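Local structure of fructose-bisphosphate aldolase class I (Thermoproteus tenax, 1W8S) at residues 161-166 / 189-194; 213-218 / 247-251; 77-81 / 92-98. The protein is a class I aldolase of the DeoC/LacD family, built on a TIM-barrel fold and assembled from several identical subunits. The protein carries 2 engineered substitutions. One frame throughout, in Å; residues are numbered along the deposited sequence.

Interaction 1 (161-166 / 189-194); sequences VAYAAR and WAVKVA
Arg166 and Val193 make the single hydrogen bond between segments 161-166 and 189-194. NH1 of Arg166 reaches O of Val193 at 3.0 Å, lying in the carbonyl plane on a lone pair, with the N-H turned to 150° rather than straight. A bend at chi2 (49°) in a chain extended at chi1 and chi3 swings the guanidinium across to this carbonyl. Its rotation is further fixed by a salt bridge from NE to Glu170 and by a bond from NH1 to the Ala41 carbonyl of the second subunit.

The rest is van der Waals packing of methyl groups on one another and on backbone carbonyls. Alanines line the crossing, which lets the CA atoms of Ala162 and Ala190 come to 4.0 Å and the axes of the two short helices to 8.1 Å. CB of Ala165 touches O of Ala190 at 3.5 Å. CB of Ala162 approaches CD1 of Trp189 obliquely at 3.6 Å, while CG1 of Val193 lies over the centre of one indole face. CG2 of Val193 points to O of Ala162.

With Val161 and Ala165 also resting on Ile178 of strand 175-179, this is the near-parallel pairing of successive outer helices that characterises a TIM barrel.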
loop_
_atom_site.group_PDB
_atom_site.type_symbol
_atom_site.label_atom_id
_atom_site.label_comp_id
_atom_site.label_asym_id
_atom_site.label_seq_id
_atom_site.Cartn_x
_atom_site.Cartn_y
_atom_site.Cartn_z
ATOM N N VAL E 161 -8.200 18.047 -23.480
ATOM C CA VAL E 161 -9.452 17.294 -23.629
ATOM C C VAL E 161 -9.282 16.100 -24.589
ATOM O O VAL E 161 -9.797 15.016 -24.342
ATOM C CB VAL E 161 -10.609 18.229 -24.076
ATOM C CG1 VAL E 161 -11.844 17.468 -24.478
ATOM C CG2 VAL E 161 -10.918 19.267 -22.967
ATOM N N ALA E 162 -8.617 16.310 -25.726
ATOM C CA ALA E 162 -8.293 15.175 -26.599
ATOM C C ALA E 162 -7.472 14.090 -25.856
ATOM O O ALA E 162 -7.727 12.891 -26.035
ATOM C CB ALA E 162 -7.590 15.652 -27.844
ATOM N N TYR E 163 -6.530 14.494 -25.004
ATOM C CA TYR E 163 -5.736 13.519 -24.213
ATOM C C TYR E 163 -6.689 12.765 -23.292
ATOM O O TYR E 163 -6.658 11.527 -23.205
ATOM C CB TYR E 163 -4.602 14.208 -23.450
ATOM C CG TYR E 163 -3.328 13.385 -23.179
ATOM C CD1 TYR E 163 -2.117 14.030 -22.915
ATOM C CD2 TYR E 163 -3.334 11.980 -23.175
ATOM C CE1 TYR E 163 -0.937 13.296 -22.654
ATOM C CE2 TYR E 163 -2.164 11.242 -22.930
ATOM C CZ TYR E 163 -0.976 11.891 -22.663
ATOM O OH TYR E 163 0.170 11.145 -22.397
ATOM N N ALA E 164 -7.602 13.492 -22.666
ATOM C CA ALA E 164 -8.528 12.889 -21.728
ATOM C C ALA E 164 -9.311 11.784 -22.436
ATOM O O ALA E 164 -9.491 10.692 -21.918
ATOM C CB ALA E 164 -9.464 13.928 -21.190
ATOM N N ALA E 165 -9.789 12.101 -23.625
ATOM C CA ALA E 165 -10.618 11.205 -24.394
ATOM C C ALA E 165 -9.815 9.973 -24.812
ATOM O O ALA E 165 -10.295 8.840 -24.718
ATOM C CB ALA E 165 -11.149 11.932 -25.622
ATOM N N ARG E 166 -8.593 10.185 -25.268
ATOM C CA ARG E 166 -7.821 9.065 -25.800
ATOM C C ARG E 166 -7.499 8.121 -24.621
ATOM O O ARG E 166 -7.565 6.903 -24.780
ATOM C CB ARG E 166 -6.531 9.498 -26.493
ATOM C CG ARG E 166 -5.782 8.327 -27.151
ATOM C CD ARG E 166 -6.653 7.440 -28.026
ATOM N NE ARG E 166 -5.859 6.525 -28.834
ATOM C CZ ARG E 166 -5.998 6.340 -30.146
ATOM N NH1 ARG E 166 -6.929 6.979 -30.861
ATOM N NH2 ARG E 166 -5.196 5.509 -30.761
ATOM N N TRP E 189 -12.022 16.818 -32.633
ATOM C CA TRP E 189 -10.756 16.069 -32.580
ATOM C C TRP E 189 -10.759 15.101 -31.364
ATOM O O TRP E 189 -10.312 13.962 -31.456
ATOM C CB TRP E 189 -9.545 17.016 -32.499
ATOM C CG TRP E 189 -8.192 16.325 -32.329
ATOM C CD1 TRP E 189 -7.297 16.496 -31.300
ATOM C CD2 TRP E 189 -7.585 15.392 -33.225
ATOM N NE1 TRP E 189 -6.195 15.693 -31.487
ATOM C CE2 TRP E 189 -6.339 15.015 -32.670
ATOM C CE3 TRP E 189 -7.965 14.832 -34.451
ATOM C CZ2 TRP E 189 -5.484 14.109 -33.294
ATOM C CZ3 TRP E 189 -7.106 13.930 -35.071
ATOM C CH2 TRP E 189 -5.885 13.579 -34.492
ATOM N N ALA E 190 -11.248 15.568 -30.226
ATOM C CA ALA E 190 -11.419 14.702 -29.060
ATOM C C ALA E 190 -12.334 13.520 -29.332
ATOM O O ALA E 190 -12.027 12.373 -29.002
ATOM C CB ALA E 190 -11.953 15.522 -27.890
ATOM N N VAL E 191 -13.483 13.803 -29.941
ATOM C CA VAL E 191 -14.427 12.783 -30.352
ATOM C C VAL E 191 -13.782 11.823 -31.334
ATOM O O VAL E 191 -14.015 10.614 -31.258
ATOM C CB VAL E 191 -15.683 13.448 -30.973
ATOM C CG1 VAL E 191 -16.634 12.414 -31.611
ATOM C CG2 VAL E 191 -16.406 14.284 -29.913
ATOM N N LYS E 192 -12.990 12.350 -32.276
ATOM C CA LYS E 192 -12.355 11.483 -33.258
ATOM C C LYS E 192 -11.395 10.502 -32.602
ATOM O O LYS E 192 -11.425 9.303 -32.898
ATOM C CB LYS E 192 -11.625 12.270 -34.344
ATOM C CG LYS E 192 -10.939 11.357 -35.393
ATOM C CD LYS E 192 -10.224 12.156 -36.480
ATOM C CE LYS E 192 -9.472 11.231 -37.473
ATOM N NZ LYS E 192 -9.373 11.897 -38.802
ATOM N N VAL E 193 -10.570 10.982 -31.677
ATOM C CA VAL E 193 -9.538 10.133 -31.107
ATOM C C VAL E 193 -10.119 9.109 -30.120
ATOM O O VAL E 193 -9.453 8.131 -29.787
ATOM C CB VAL E 193 -8.396 10.953 -30.419
ATOM C CG1 VAL E 193 -7.736 11.877 -31.402
ATOM C CG2 VAL E 193 -8.923 11.705 -29.213
ATOM N N ALA E 194 -11.342 9.365 -29.644
ATOM C CA ALA E 194 -12.083 8.441 -28.804
ATOM C C ALA E 194 -12.590 7.240 -29.629
ATOM O O ALA E 194 -13.027 6.241 -29.071
ATOM C CB ALA E 194 -13.243 9.162 -28.182
#

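Interaction 2 (213-218 / 247-251)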
loop_
_atom_site.group_PDB
_atom_site.type_symbol
_atom_site.label_atom_id
_atom_site.label_comp_id
_atom_site.label_asym_id
_atom_site.label_seq_id
_atom_site.Cartn_x
_atom_site.Cartn_y
_atom_site.Cartn_z
ATOM N N PHE E 213 -25.523 27.879 -22.440
ATOM C CA PHE E 213 -25.468 26.419 -22.328
ATOM C C PHE E 213 -25.981 25.669 -23.557
ATOM O O PHE E 213 -25.382 24.689 -23.989
ATOM C CB PHE E 213 -26.206 25.904 -21.097
ATOM C CG PHE E 213 -25.879 24.483 -20.802
ATOM C CD1 PHE E 213 -24.575 24.119 -20.498
ATOM C CD2 PHE E 213 -26.849 23.488 -20.885
ATOM C CE1 PHE E 213 -24.240 22.773 -20.253
ATOM C CE2 PHE E 213 -26.504 22.131 -20.630
ATOM C CZ PHE E 213 -25.227 21.792 -20.338
ATOM N N LEU E 214 -27.101 26.111 -24.111
ATOM C CA LEU E 214 -27.660 25.466 -25.295
ATOM C C LEU E 214 -26.681 25.553 -26.472
ATOM O O LEU E 214 -26.593 24.637 -27.273
ATOM C CB LEU E 214 -29.013 26.104 -25.675
ATOM C CG LEU E 214 -30.210 25.738 -24.795
ATOM C CD1 LEU E 214 -31.414 26.626 -25.105
ATOM C CD2 LEU E 214 -30.580 24.259 -24.947
ATOM N N LYS E 215 -25.956 26.668 -26.560
ATOM C CA LYS E 215 -24.973 26.891 -27.619
ATOM C C LYS E 215 -23.762 25.974 -27.464
ATOM O O LYS E 215 -23.200 25.514 -28.452
ATOM C CB LYS E 215 -24.525 28.368 -27.637
ATOM C CG LYS E 215 -25.544 29.323 -28.259
ATOM C CD LYS E 215 -24.894 30.568 -28.887
ATOM C CE LYS E 215 -24.585 30.336 -30.388
ATOM N NZ LYS E 215 -23.928 28.980 -30.618
ATOM N N GLN E 216 -23.346 25.710 -26.227
ATOM C CA GLN E 216 -22.299 24.734 -25.980
ATOM C C GLN E 216 -22.768 23.329 -26.371
ATOM O O GLN E 216 -22.038 22.599 -27.023
ATOM C CB GLN E 216 -21.872 24.719 -24.507
ATOM C CG GLN E 216 -21.140 25.973 -24.068
ATOM C CD GLN E 216 -20.900 26.041 -22.559
ATOM O OE1 GLN E 216 -21.550 25.339 -21.780
ATOM N NE2 GLN E 216 -19.971 26.891 -22.150
ATOM N N VAL E 217 -23.972 22.955 -25.944
ATOM C CA VAL E 217 -24.538 21.659 -26.283
ATOM C C VAL E 217 -24.652 21.502 -27.815
ATOM O O VAL E 217 -24.362 20.442 -28.359
ATOM C CB VAL E 217 -25.909 21.450 -25.608
ATOM C CG1 VAL E 217 -26.557 20.137 -26.101
ATOM C CG2 VAL E 217 -25.750 21.404 -24.108
ATOM N N GLU E 218 -25.033 22.571 -28.496
ATOM C CA GLU E 218 -25.128 22.549 -29.958
ATOM C C GLU E 218 -23.761 22.207 -30.552
ATOM O O GLU E 218 -23.653 21.361 -31.446
ATOM C CB GLU E 218 -25.625 23.907 -30.488
ATOM C CG GLU E 218 -26.218 23.861 -31.877
ATOM C CD GLU E 218 -26.988 25.135 -32.235
ATOM O OE1 GLU E 218 -27.254 25.334 -33.443
ATOM O OE2 GLU E 218 -27.343 25.931 -31.316
ATOM N N LEU E 247 -33.510 20.995 -23.502
ATOM C CA LEU E 247 -32.309 20.221 -23.802
ATOM C C LEU E 247 -32.645 18.911 -24.479
ATOM O O LEU E 247 -31.943 18.499 -25.381
ATOM C CB LEU E 247 -31.528 19.921 -22.516
ATOM C CG LEU E 247 -30.745 21.096 -21.949
ATOM C CD1 LEU E 247 -30.312 20.826 -20.501
ATOM C CD2 LEU E 247 -29.539 21.377 -22.807
ATOM N N ALA E 248 -33.732 18.269 -24.050
ATOM C CA ALA E 248 -34.194 17.038 -24.667
ATOM C C ALA E 248 -34.519 17.265 -26.164
ATOM O O ALA E 248 -34.096 16.472 -27.013
ATOM C CB ALA E 248 -35.434 16.492 -23.918
ATOM N N GLU E 249 -35.224 18.355 -26.491
ATOM C CA GLU E 249 -35.546 18.621 -27.889
ATOM C C GLU E 249 -34.297 18.932 -28.720
ATOM O O GLU E 249 -34.216 18.532 -29.880
ATOM C CB GLU E 249 -36.524 19.754 -28.074
ATOM C CG GLU E 249 -36.687 20.023 -29.583
ATOM C CD GLU E 249 -37.992 20.613 -29.985
ATOM O OE1 GLU E 249 -38.616 21.286 -29.127
ATOM O OE2 GLU E 249 -38.362 20.404 -31.184
ATOM N N LEU E 250 -33.340 19.659 -28.148
ATOM C CA LEU E 250 -32.103 19.941 -28.863
ATOM C C LEU E 250 -31.314 18.664 -29.118
ATOM O O LEU E 250 -30.810 18.460 -30.216
ATOM C CB LEU E 250 -31.233 20.939 -28.098
ATOM C CG LEU E 250 -29.894 21.251 -28.765
ATOM C CD1 LEU E 250 -30.071 22.039 -30.053
ATOM C CD2 LEU E 250 -29.015 22.027 -27.800
ATOM N N VAL E 251 -31.214 17.806 -28.107
ATOM C CA VAL E 251 -30.329 16.643 -28.182
ATOM C C VAL E 251 -30.997 15.511 -28.956
ATOM O O VAL E 251 -30.386 14.931 -29.852
ATOM C CB VAL E 251 -29.863 16.178 -26.758
ATOM C CG1 VAL E 251 -29.131 14.814 -26.788
ATOM C CG2 VAL E 251 -28.966 17.221 -26.125
#
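Phe213 opens the contact of helix segment 213-218 with segment 247-251 by setting its CE2 3.8 Å from CD2 of Leu247. The two side chains run at about a right angle to each other. One face of the ring carries CG2 of Val217 from the next turn, offset toward the rim, and Val230 and Phe243 also touch the aromatic side chain.

Leu214 follows. Its CB sets out alongside the interface rather than into it, but chi1 of -75° places CG anti to the carbonyl carbon and carries CD2 across, to 3.7 Å from CD2 of Leu247 and 3.9 Å from CD2 of Leu250. The same Leu250 methyl lies 3.6 Å from O of Leu214, an atom already engaged by the backbone N of Glu218 within its helix.

One turn on, Val217 faces the partner helix directly. CG1 of Val217 approaches CD2 of Leu250 at 3.5 Å, the two side chains sliding past each other in opposite directions, and also meets CG2 of Val251 at 3.8 Å. Its other branch, CG2, turns to CD2 of Leu247. Glu218 closes the walk at the solvent side, where its backbone N lies near CD2 of Leu250.

The contact joins helices 210-222 and 240-253, neighbours in the outer layer of the TIM barrel. No hydrogen bond links the two segments. The axes of these short helical segments, 10.6 Å apart and inclined at 24°, are spaced by interdigitated branched side chains, and the attraction therefore depends on shape complementarity and the exclusion of water.

Interaction 3 (77-81 / 92-98); sequences LKLNG and SVANCSV
The amide of Asn95 lies with one face over O of Leu79, which is 3.4 Å from CG of Asn95. At the edges, OD1 faces a water that also approaches O of Lys78, while ND2 donates to a second water, itself bonded to O of Gly81 and O of Val93. A chi1 of 58° folds this amide back over the Leu79 carbonyl, covering it with the amide face. The same O of Leu79 accepts the backbone N of Asn95 at 2.8 Å in a nearly straight bond (164°).

The amide of Asn80 uses its edge differently. ND2 of Asn80 donates, nearly within the amide plane, to O of Ser92 at 3.0 Å, coming from above the plane of that carbonyl; its main polar partner is O of Thr112, outside the two segments. Lys78 reaches round to the same residue, its NZ bonding O of Asn80 at 3.1 Å and OD1 only weakly.

The two backbones are close enough for CA-H...O contacts, with CA of Asn80 at 3.2 Å from O of Val93. Farther along, the contact becomes apolar: CD2 of Leu79 packs on CB of Cys96 at 3.9 Å, and CD1 of Leu79 on CG2 of Val98. Ser97, between Cys96 and Val98, takes the N-cap position of helix 98-103; its side chain caps a backbone N of the helix start, and OG bonds Glu100.

Antiparallel overall, with loose bridges and waters between the chains, the arrangement is a beta hairpin appended to the C-terminal end of barrel strand 75-81, leading into the next outer helix.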
loop_
_atom_site.group_PDB
_atom_site.type_symbol
_atom_site.label_atom_id
_atom_site.label_comp_id
_atom_site.label_asym_id
_atom_site.label_seq_id
_atom_site.Cartn_x
_atom_site.Cartn_y
_atom_site.Cartn_z
ATOM N N LEU E 77 -24.005 3.959 -11.572
ATOM C CA LEU E 77 -23.445 4.028 -10.217
ATOM C C LEU E 77 -22.006 4.533 -10.296
ATOM O O LEU E 77 -21.108 3.888 -10.865
ATOM C CB LEU E 77 -23.538 2.680 -9.547
ATOM C CG LEU E 77 -23.463 2.510 -8.044
ATOM C CD1 LEU E 77 -22.385 3.327 -7.424
ATOM C CD2 LEU E 77 -24.788 2.891 -7.453
ATOM N N LYS E 78 -21.818 5.755 -9.802
ATOM C CA LYS E 78 -20.530 6.411 -9.705
ATOM C C LYS E 78 -19.763 5.788 -8.545
ATOM O O LYS E 78 -20.167 5.939 -7.389
ATOM C CB LYS E 78 -20.764 7.896 -9.404
ATOM C CG LYS E 78 -19.506 8.735 -9.225
ATOM C CD LYS E 78 -18.576 8.526 -10.343
ATOM C CE LYS E 78 -17.413 9.534 -10.338
ATOM N NZ LYS E 78 -17.011 9.979 -9.025
ATOM N N LEU E 79 -18.714 5.036 -8.856
ATOM C CA LEU E 79 -18.073 4.153 -7.868
ATOM C C LEU E 79 -17.102 4.865 -6.942
ATOM O O LEU E 79 -16.956 4.454 -5.798
ATOM C CB LEU E 79 -17.327 2.975 -8.522
ATOM C CG LEU E 79 -18.189 2.047 -9.366
ATOM C CD1 LEU E 79 -17.273 1.228 -10.249
ATOM C CD2 LEU E 79 -19.006 1.153 -8.489
ATOM N N ASN E 80 -16.412 5.889 -7.433
ATOM C CA ASN E 80 -15.427 6.570 -6.618
ATOM C C ASN E 80 -15.967 7.919 -6.201
ATOM O O ASN E 80 -17.115 8.224 -6.457
ATOM C CB ASN E 80 -14.001 6.623 -7.219
ATOM C CG ASN E 80 -13.911 7.213 -8.627
ATOM O OD1 ASN E 80 -14.913 7.437 -9.303
ATOM N ND2 ASN E 80 -12.673 7.398 -9.093
ATOM N N GLY E 81 -15.168 8.716 -5.528
ATOM C CA GLY E 81 -15.608 10.046 -5.141
ATOM C C GLY E 81 -14.635 10.669 -4.189
ATOM O O GLY E 81 -13.976 9.978 -3.390
ATOM N N SER E 92 -9.278 9.955 -6.353
ATOM C CA SER E 92 -10.661 9.559 -6.056
ATOM C C SER E 92 -10.695 8.018 -6.054
ATOM O O SER E 92 -10.418 7.415 -7.087
ATOM C CB SER E 92 -11.591 10.102 -7.123
ATOM O OG SER E 92 -12.971 9.864 -6.801
ATOM N N VAL E 93 -10.941 7.406 -4.892
ATOM C CA VAL E 93 -10.932 5.946 -4.789
ATOM C C VAL E 93 -12.347 5.377 -4.685
ATOM O O VAL E 93 -13.279 6.053 -4.264
ATOM C CB VAL E 93 -10.109 5.446 -3.590
ATOM C CG1 VAL E 93 -8.692 5.895 -3.676
ATOM C CG2 VAL E 93 -10.710 5.887 -2.314
ATOM N N ALA E 94 -12.482 4.114 -5.059
ATOM C CA ALA E 94 -13.769 3.461 -5.050
ATOM C C ALA E 94 -14.295 3.336 -3.651
ATOM O O ALA E 94 -13.563 2.965 -2.731
ATOM C CB ALA E 94 -13.661 2.063 -5.691
ATOM N N ASN E 95 -15.560 3.680 -3.469
ATOM C CA ASN E 95 -16.258 3.433 -2.208
ATOM C C ASN E 95 -17.311 2.335 -2.358
ATOM O O ASN E 95 -18.103 2.080 -1.427
ATOM C CB ASN E 95 -16.923 4.713 -1.672
ATOM C CG ASN E 95 -17.889 5.310 -2.629
ATOM O OD1 ASN E 95 -18.948 4.741 -2.892
ATOM N ND2 ASN E 95 -17.546 6.473 -3.163
ATOM N N CYS E 96 -17.332 1.718 -3.528
ATOM C CA CYS E 96 -18.317 0.705 -3.933
ATOM C C CYS E 96 -17.678 -0.206 -4.945
ATOM O O CYS E 96 -16.858 0.260 -5.752
ATOM C CB CYS E 96 -19.520 1.391 -4.581
ATOM S SG CYS E 96 -20.987 0.361 -4.841
ATOM N N SER E 97 -18.078 -1.482 -4.939
ATOM C CA SER E 97 -17.652 -2.466 -5.939
ATOM C C SER E 97 -18.661 -2.550 -7.048
ATOM O O SER E 97 -19.837 -2.140 -6.884
ATOM C CB SER E 97 -17.525 -3.853 -5.333
ATOM O OG SER E 97 -18.729 -4.327 -4.789
ATOM N N VAL E 98 -18.237 -3.093 -8.178
ATOM C CA VAL E 98 -19.149 -3.358 -9.270
ATOM C C VAL E 98 -20.205 -4.348 -8.839
ATOM O O VAL E 98 -21.358 -4.212 -9.210
ATOM C CB VAL E 98 -18.380 -3.903 -10.485
ATOM C CG1 VAL E 98 -19.319 -4.445 -11.538
ATOM C CG2 VAL E 98 -17.468 -2.804 -11.035
HETATM O O HOH W 1 -20.608 5.282 -4.838
HETATM O O HOH W 2 -14.061 11.681 -8.261
HETATM O O HOH W 3 -11.427 9.384 -2.685
HETATM O O HOH W 4 -14.795 7.477 -2.467
#

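How the interactions relate
Interactions 1 and 2 both join helices of the barrel's outer layer, whereas interaction 3 joins a barrel strand to the short excursion that follows it. Interactions 1 and 3 are buried and both border a neighbouring subunit; 2 is partly buried, with Glu218 exposed at its edge, and no other chain of the assembly touches it. Their chemistry follows: alanines with a valine and a tryptophan, plus one arginine bond, in 161-166 / 189-194; larger apolar side chains in 213-218 / 247-251; amides, backbone groups and water in 77-81 / 92-98. None touches another. The centres of interactions 2 and 3 are 29 Å apart, on opposite sides of the chain's centre.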